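Local coordinates for alginate lyase (Paenibacillus sp. FPU-7, PDB 6KFN), which probably cleaves the polysaccharide alginate by beta-elimination, as expected for its lyase class, and is built as a right-handed parallel beta-helix, at residues 239-244 with 254-259; 279-284 with 291-296. One frame throughout, in Å; residues are numbered along the deposited sequence. Where two conformers were deposited one is given.

Interaction 1: residues 239-244 with 254-259; sequences DAFQVH and ATFTGN. With NA (sodium ion), chain C.
F241 and F256 reach toward each other from strands 241-243 and 254-257, which face one another about 9.5 Å apart and run nearly antiparallel. Side chains alone fill that gap. The tight spot is where F241 CB approaches F256 CE2 at 3.4 Å. The two rings are nearly parallel, 23° apart, but so offset, with centroids at 5.4 Å, that they barely overlap. F256 CG stands anti to its own carbonyl carbon (chi1 -63°), which carries the ring across to V243; V243 CG2 meets the edge of the F256 ring, 3.9 Å from F256 CE1. The small A254 suits the place beside V243, its CB touching the same methyl. By contrast T255 and T257, which alternate with these buried residues on strand 254-257, are partly exposed. This is the interior of a right-handed parallel beta-helix, within one coil: strand 241-243 belongs to one face and 254-257 to another. At the turn after G258, whose positive phi suits a residue without a side chain, CB and CG of N259 come to the F241 ring at CE2. The N259 amide plane is turned 63° from that ring, while OD1 accepts from N227 N and ND2 donates to I224 O of the preceding coil. The outer side of strand 241-243 is polar. Q242 points away from the core, and Q242 OE1 binds a sodium ion at 2.4 Å, with Y210, D212 and three waters completing the site. Q242 NE2 donates to the anti lone pair of D239 OD2 at 2.9 Å, which probably fixes the amide with its oxygen turned to the metal.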
ATOM      1  N   ASP A 239     -13.444  11.904   7.847  1.00  5.01           N
ATOM      2  CA  ASP A 239     -13.489  12.376   6.474  1.00  4.68           C
ATOM      3  C   ASP A 239     -13.166  11.186   5.585  1.00  4.26           C
ATOM      4  O   ASP A 239     -12.445  10.287   5.996  1.00  4.85           O
ATOM      5  CB  ASP A 239     -12.461  13.477   6.198  1.00  5.34           C
ATOM      6  CG  ASP A 239     -12.648  14.735   7.005  1.00  5.29           C
ATOM      7  OD1 ASP A 239     -13.758  15.310   6.962  1.00  6.62           O
ATOM      8  OD2 ASP A 239     -11.655  15.151   7.666  1.00  6.14           O
ATOM      9  N   ALA A 240     -13.641  11.207   4.329  1.00  4.48           N
ATOM     10  CA  ALA A 240     -13.194  10.182   3.378  1.00  4.23           C
ATOM     11  C   ALA A 240     -11.702  10.351   3.063  1.00  3.94           C
ATOM     12  O   ALA A 240     -10.903   9.416   3.200  1.00  3.97           O
ATOM     13  CB  ALA A 240     -14.004  10.231   2.089  1.00  4.52           C
ATOM     14  N   PHE A 241     -11.339  11.556   2.594  1.00  3.94           N
ATOM     15  CA  PHE A 241      -9.992  11.847   2.133  1.00  3.75           C
ATOM     16  C   PHE A 241      -9.547  13.169   2.761  1.00  3.90           C
ATOM     17  O   PHE A 241     -10.344  14.107   2.865  1.00  4.49           O
ATOM     18  CB  PHE A 241      -9.935  11.982   0.595  1.00  4.18           C
ATOM     19  CG  PHE A 241     -10.598  10.841  -0.154  1.00  4.30           C
ATOM     20  CD1 PHE A 241     -10.226   9.520   0.060  1.00  4.99           C
ATOM     21  CD2 PHE A 241     -11.593  11.097  -1.080  1.00  5.27           C
ATOM     22  CE1 PHE A 241     -10.816   8.488  -0.643  1.00  5.47           C
ATOM     23  CE2 PHE A 241     -12.193  10.068  -1.798  1.00  5.80           C
ATOM     24  CZ  PHE A 241     -11.813   8.767  -1.573  1.00  5.72           C
ATOM     25  N   GLN A 242      -8.280  13.223   3.154  1.00  3.85           N
ATOM     26  CA  GLN A 242      -7.675  14.436   3.675  1.00  3.97           C
ATOM     27  C   GLN A 242      -6.428  14.774   2.889  1.00  3.61           C
ATOM     28  O   GLN A 242      -5.797  13.897   2.289  1.00  4.07           O
ATOM     29  CB  GLN A 242      -7.309  14.277   5.156  1.00  4.25           C
ATOM     30  CG  GLN A 242      -8.527  14.021   6.030  1.00  4.79           C
ATOM     31  CD  GLN A 242      -8.201  13.663   7.450  1.00  5.21           C
ATOM     32  OE1 GLN A 242      -7.061  13.338   7.798  1.00  5.68           O
ATOM     33  NE2 GLN A 242      -9.210  13.667   8.295  1.00  8.67           N
ATOM     34  N   VAL A 243      -6.073  16.059   2.923  1.00  3.79           N
ATOM     35  CA  VAL A 243      -4.815  16.552   2.384  1.00  3.80           C
ATOM     36  C   VAL A 243      -4.197  17.432   3.473  1.00  4.04           C
ATOM     37  O   VAL A 243      -4.907  18.260   4.055  1.00  4.67           O
ATOM     38  CB  VAL A 243      -4.990  17.345   1.067  1.00  4.02           C
ATOM     39  CG1 VAL A 243      -3.659  17.520   0.353  1.00  4.50           C
ATOM     40  CG2 VAL A 243      -6.004  16.683   0.134  1.00  4.95           C
ATOM     41  N   HIS A 244      -2.917  17.238   3.764  1.00  4.03           N
ATOM     42  CA  HIS A 244      -2.222  18.008   4.811  1.00  4.41           C
ATOM     43  C   HIS A 244      -0.886  18.474   4.301  1.00  4.32           C
ATOM     44  O   HIS A 244      -0.260  17.806   3.470  1.00  4.71           O
ATOM     45  CB  HIS A 244      -1.984  17.153   6.072  1.00  4.62           C
ATOM     46  CG  HIS A 244      -3.200  16.812   6.858  1.00  4.71           C
ATOM     47  ND1 HIS A 244      -3.930  15.652   6.674  1.00  5.18           N
ATOM     48  CD2 HIS A 244      -3.787  17.464   7.886  1.00  5.85           C
ATOM     49  CE1 HIS A 244      -4.921  15.623   7.566  1.00  5.64           C
ATOM     50  NE2 HIS A 244      -4.850  16.707   8.299  1.00  6.35           N
ATOM     51  N   ALA A 254      -3.307  17.719  -5.224  1.00  4.96           N
ATOM     52  CA  ALA A 254      -3.986  16.431  -5.138  1.00  5.43           C
ATOM     53  C   ALA A 254      -5.250  16.477  -6.000  1.00  6.47           C
ATOM     54  O   ALA A 254      -5.967  17.469  -5.963  1.00 16.61           O
ATOM     55  CB  ALA A 254      -4.385  16.133  -3.701  1.00  6.49           C
ATOM     56  N   THR A 255      -5.504  15.475  -6.793  1.00  4.76           N
ATOM     57  CA  THR A 255      -6.668  15.429  -7.661  1.00  5.35           C
ATOM     58  C   THR A 255      -7.568  14.274  -7.244  1.00  5.35           C
ATOM     59  O   THR A 255      -7.098  13.158  -7.111  1.00  7.31           O
ATOM     60  CB  THR A 255      -6.243  15.272  -9.126  1.00  6.68           C
ATOM     61  OG1 THR A 255      -5.420  16.355  -9.504  1.00  7.81           O
ATOM     62  CG2 THR A 255      -7.447  15.144 -10.051  1.00 11.05           C
ATOM     63  N   PHE A 256      -8.862  14.562  -7.077  1.00  4.86           N
ATOM     64  CA  PHE A 256      -9.855  13.570  -6.680  1.00  4.99           C
ATOM     65  C   PHE A 256     -10.966  13.567  -7.710  1.00  5.18           C
ATOM     66  O   PHE A 256     -11.750  14.520  -7.775  1.00  6.25           O
ATOM     67  CB  PHE A 256     -10.462  13.914  -5.303  1.00  5.27           C
ATOM     68  CG  PHE A 256      -9.466  13.890  -4.185  1.00  5.19           C
ATOM     69  CD1 PHE A 256      -8.695  15.007  -3.865  1.00  5.31           C
ATOM     70  CD2 PHE A 256      -9.282  12.734  -3.419  1.00  5.80           C
ATOM     71  CE1 PHE A 256      -7.782  14.979  -2.835  1.00  5.57           C
ATOM     72  CE2 PHE A 256      -8.350  12.703  -2.382  1.00  5.29           C
ATOM     73  CZ  PHE A 256      -7.615  13.831  -2.079  1.00  5.61           C
ATOM     74  N   THR A 257     -11.040  12.515  -8.523  1.00  5.36           N
ATOM     75  CA  THR A 257     -12.064  12.457  -9.552  1.00  6.09           C
ATOM     76  C   THR A 257     -12.774  11.124  -9.537  1.00  5.31           C
ATOM     77  O   THR A 257     -12.173  10.067  -9.399  1.00  5.79           O
ATOM     78  CB  THR A 257     -11.547  12.758 -10.948  1.00  7.84           C
ATOM     79  OG1 THR A 257     -10.550  11.832 -11.261  1.00  9.31           O
ATOM     80  CG2 THR A 257     -10.990  14.144 -11.036  1.00 10.57           C
ATOM     81  N   GLY A 258     -14.095  11.168  -9.742  1.00  5.66           N
ATOM     82  CA  GLY A 258     -14.841   9.956 -10.001  1.00  5.89           C
ATOM     83  C   GLY A 258     -14.945   8.997  -8.830  1.00  5.64           C
ATOM     84  O   GLY A 258     -15.226   7.818  -9.077  1.00  6.37           O
ATOM     85  N   ASN A 259     -14.730   9.446  -7.610  1.00  4.94           N
ATOM     86  CA  ASN A 259     -14.807   8.567  -6.447  1.00  5.27           C
ATOM     87  C   ASN A 259     -16.248   8.556  -5.924  1.00  5.34           C
ATOM     88  O   ASN A 259     -16.958   9.541  -6.073  1.00  8.03           O
ATOM     89  CB  ASN A 259     -13.870   9.059  -5.333  1.00  4.85           C
ATOM     90  CG  ASN A 259     -12.431   9.102  -5.795  1.00  4.55           C
ATOM     91  OD1 ASN A 259     -11.781   8.074  -5.929  1.00  4.99           O
ATOM     92  ND2 ASN A 259     -11.925  10.303  -6.058  1.00  4.91           N
TER
HETATM   93 NA    NA C 402      -6.173  12.262   9.726  1.00  5.42          NA
HETATM   94  O   HOH W   1      -6.209  10.287   8.421  1.00  5.25           O
HETATM   95  O   HOH W   2      -3.864  12.604   9.310  1.00  9.18           O
HETATM   96  O   HOH W   3      -6.165  14.225  11.038  1.00 15.04           O

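Interaction 2: residues 279-284 with 291-296; sequences ASAAGN and NLYQGH
A279 N donates to H296 O at 3.1 Å, a backbone bond that joins the two segments at one end, although their touching parts, taken from CA of 279 to 284 and from CA of 293 to 296, run 160° apart. Farther along, side chains take over. Y293, on the last strand of its sheet, reaches across the C-terminal end of the beta-helix, with CG anti to its carbonyl carbon (chi1 -53°), and lays one ring face against A281. The methyl sits over the phenol end, A281 CB lying 3.4 Å from Y293 CZ; alanine suits a place where a large ring comes this close. At the turn following G283, the N284 amide meets the hydroxyl at the ring's edge, its plane 77° from that of the ring. N284 ND2 donates to Y293 OH at 2.9 Å, nearly straight and in the amide plane. A phenylalanine in place of Y293 would probably leave one N-H of N284 without its acceptor. N284 ND2 also donates to F256 O, while N284 OD1 accepts from N259 N, so both amide hydrogens are used and the side chain is held from several directions in a partly buried turn.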
ATOM      1  N   ALA A 279      -6.086  20.985  -3.617  1.00  5.38           N
ATOM      2  CA  ALA A 279      -6.664  19.878  -4.330  1.00  5.50           C
ATOM      3  C   ALA A 279      -7.586  20.382  -5.409  1.00  5.49           C
ATOM      4  O   ALA A 279      -8.095  21.503  -5.363  1.00  6.62           O
ATOM      5  CB  ALA A 279      -7.434  18.973  -3.355  1.00  6.77           C
ATOM      6  N   SER A 280      -7.872  19.501  -6.351  1.00  7.09           N
ATOM      7  CA  SER A 280      -8.908  19.668  -7.358  0.80  6.58           C
ATOM      8  C   SER A 280      -9.838  18.472  -7.256  1.00  6.64           C
ATOM      9  O   SER A 280      -9.402  17.369  -6.934  1.00  7.93           O
ATOM     10  CB  SER A 280      -8.314  19.756  -8.768  0.80  8.54           C
ATOM     11  OG  SER A 280      -7.368  20.813  -8.890  0.80 24.83           O
ATOM     12  N   ALA A 281     -11.112  18.690  -7.578  1.00  7.31           N
ATOM     13  CA  ALA A 281     -12.099  17.632  -7.443  1.00  8.23           C
ATOM     14  C   ALA A 281     -13.158  17.772  -8.522  1.00  8.46           C
ATOM     15  O   ALA A 281     -13.601  18.878  -8.847  1.00 11.30           O
ATOM     16  CB  ALA A 281     -12.705  17.686  -6.057  1.00  9.72           C
ATOM     17  N   ALA A 282     -13.596  16.639  -9.052  1.00  7.32           N
ATOM     18  CA  ALA A 282     -14.684  16.612 -10.015  1.00  9.55           C
ATOM     19  C   ALA A 282     -15.284  15.217 -10.063  1.00  7.78           C
ATOM     20  O   ALA A 282     -14.583  14.224  -9.927  1.00  7.86           O
ATOM     21  CB  ALA A 282     -14.215  16.979 -11.429  1.00 12.37           C
ATOM     22  N   GLY A 283     -16.605  15.165 -10.216  1.00  8.19           N
ATOM     23  CA  GLY A 283     -17.238  13.893 -10.462  1.00  9.10           C
ATOM     24  C   GLY A 283     -17.289  12.959  -9.290  1.00  7.58           C
ATOM     25  O   GLY A 283     -17.497  11.759  -9.490  1.00  9.68           O
ATOM     26  N   ASN A 284     -17.104  13.439  -8.078  1.00  7.70           N
ATOM     27  CA  ASN A 284     -17.206  12.594  -6.895  1.00  6.56           C
ATOM     28  C   ASN A 284     -18.663  12.554  -6.446  1.00  7.82           C
ATOM     29  O   ASN A 284     -19.407  13.515  -6.600  1.00 13.04           O
ATOM     30  CB  ASN A 284     -16.316  13.109  -5.782  1.00  6.60           C
ATOM     31  CG  ASN A 284     -14.861  13.163  -6.209  1.00  6.01           C
ATOM     32  OD1 ASN A 284     -14.263  12.129  -6.523  1.00  5.93           O
ATOM     33  ND2 ASN A 284     -14.274  14.342  -6.218  1.00  7.17           N
ATOM     34  N   ASN A 291     -21.554  17.032   3.614  1.00  7.06           N
ATOM     35  CA  ASN A 291     -20.402  17.866   3.376  1.00  6.91           C
ATOM     36  C   ASN A 291     -19.522  17.313   2.249  1.00  6.36           C
ATOM     37  O   ASN A 291     -19.218  16.125   2.183  1.00  6.36           O
ATOM     38  CB  ASN A 291     -19.624  17.961   4.662  1.00  7.64           C
ATOM     39  CG  ASN A 291     -20.311  18.861   5.687  1.00  9.08           C
ATOM     40  OD1 ASN A 291     -21.101  19.738   5.323  1.00 12.23           O
ATOM     41  ND2 ASN A 291     -20.003  18.667   6.932  1.00 10.03           N
ATOM     42  N   LEU A 292     -19.079  18.221   1.391  1.00  6.80           N
ATOM     43  CA  LEU A 292     -18.349  17.881   0.191  0.55  5.86           C
ATOM     44  C   LEU A 292     -16.862  18.223   0.366  1.00  5.63           C
ATOM     45  O   LEU A 292     -16.051  17.352   0.689  1.00  6.00           O
ATOM     46  CB  LEU A 292     -19.028  18.535  -1.010  0.55 12.08           C
ATOM     47  CG  LEU A 292     -18.534  18.047  -2.359  0.55 10.26           C
ATOM     48  CD1 LEU A 292     -18.720  16.509  -2.572  0.55  9.76           C
ATOM     49  CD2 LEU A 292     -19.201  18.885  -3.437  0.55 20.05           C
ATOM     50  N   TYR A 293     -16.521  19.497   0.204  1.00  6.15           N
ATOM     51  CA  TYR A 293     -15.132  19.925   0.198  1.00  6.10           C
ATOM     52  C   TYR A 293     -14.882  21.020   1.220  1.00  6.43           C
ATOM     53  O   TYR A 293     -15.695  21.931   1.416  1.00  7.64           O
ATOM     54  CB  TYR A 293     -14.724  20.431  -1.223  1.00  7.14           C
ATOM     55  CG  TYR A 293     -15.037  19.417  -2.308  1.00  7.45           C
ATOM     56  CD1 TYR A 293     -14.624  18.104  -2.207  1.00  7.48           C
ATOM     57  CD2 TYR A 293     -15.734  19.779  -3.450  1.00 11.09           C
ATOM     58  CE1 TYR A 293     -14.926  17.191  -3.162  1.00  8.45           C
ATOM     59  CE2 TYR A 293     -16.028  18.848  -4.446  1.00 12.98           C
ATOM     60  CZ  TYR A 293     -15.631  17.543  -4.275  1.00  9.65           C
ATOM     61  OH  TYR A 293     -15.911  16.564  -5.218  1.00 12.76           O
ATOM     62  N   GLN A 294     -13.712  20.948   1.846  1.00  5.71           N
ATOM     63  CA  GLN A 294     -13.218  21.983   2.750  1.00  5.95           C
ATOM     64  C   GLN A 294     -11.782  22.295   2.371  1.00  5.44           C
ATOM     65  O   GLN A 294     -11.001  21.389   2.062  1.00  5.87           O
ATOM     66  CB  GLN A 294     -13.326  21.545   4.228  1.00  6.79           C
ATOM     67  CG  GLN A 294     -13.180  22.783   5.145  1.00 10.44           C
ATOM     68  CD  GLN A 294     -13.353  22.545   6.621  1.00  8.72           C
ATOM     69  OE1 GLN A 294     -13.319  21.384   7.034  1.00 17.15           O
ATOM     70  NE2 GLN A 294     -13.476  23.543   7.393  1.00 10.65           N
ATOM     71  N   GLY A 295     -11.454  23.586   2.407  1.00  5.61           N
ATOM     72  CA  GLY A 295     -10.130  24.065   2.119  1.00  6.61           C
ATOM     73  C   GLY A 295     -10.008  24.613   0.706  1.00  5.26           C
ATOM     74  O   GLY A 295     -10.968  25.065   0.085  1.00  5.76           O
ATOM     75  N   HIS A 296      -8.765  24.570   0.210  1.00  5.66           N
ATOM     76  CA  HIS A 296      -8.411  25.091  -1.111  1.00  6.02           C
ATOM     77  C   HIS A 296      -8.661  23.996  -2.141  1.00  5.79           C
ATOM     78  O   HIS A 296      -7.737  23.380  -2.667  1.00  6.48           O
ATOM     79  CB  HIS A 296      -6.953  25.535  -1.140  1.00  6.01           C
ATOM     80  CG  HIS A 296      -6.625  26.645  -0.202  1.00  6.00           C
ATOM     81  ND1 HIS A 296      -6.305  26.463   1.131  1.00  6.40           N
ATOM     82  CD2 HIS A 296      -6.527  27.981  -0.411  1.00  7.37           C
ATOM     83  CE1 HIS A 296      -6.040  27.619   1.701  1.00  6.72           C
ATOM     84  NE2 HIS A 296      -6.151  28.557   0.780  1.00  7.24           N
TER
HETATM   85  O   HOH W   4     -17.320  16.650  -7.288  1.00 21.97           O

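From the N terminus, the chain passes through 239-244 and a nine-residue connection without regular structure before interaction 1 closes at 254-259. It then runs through strands 260-262 and 269-273, and interaction 2 opens at 279-284 and closes at 291-296 after six residues. The contacts are therefore in series, neither nested nor crossed. Interaction 1 lies within one coil, while interaction 2 joins the next coil to the start of the last one: strand 269-273 lies between 241-243 and 293-294 in one parallel sheet, while 254-257 and 278-287 are direct neighbours in another. Probable backbone hydrogen bonds, A254 O to S280 N and F256 N to S280 O, join the coils.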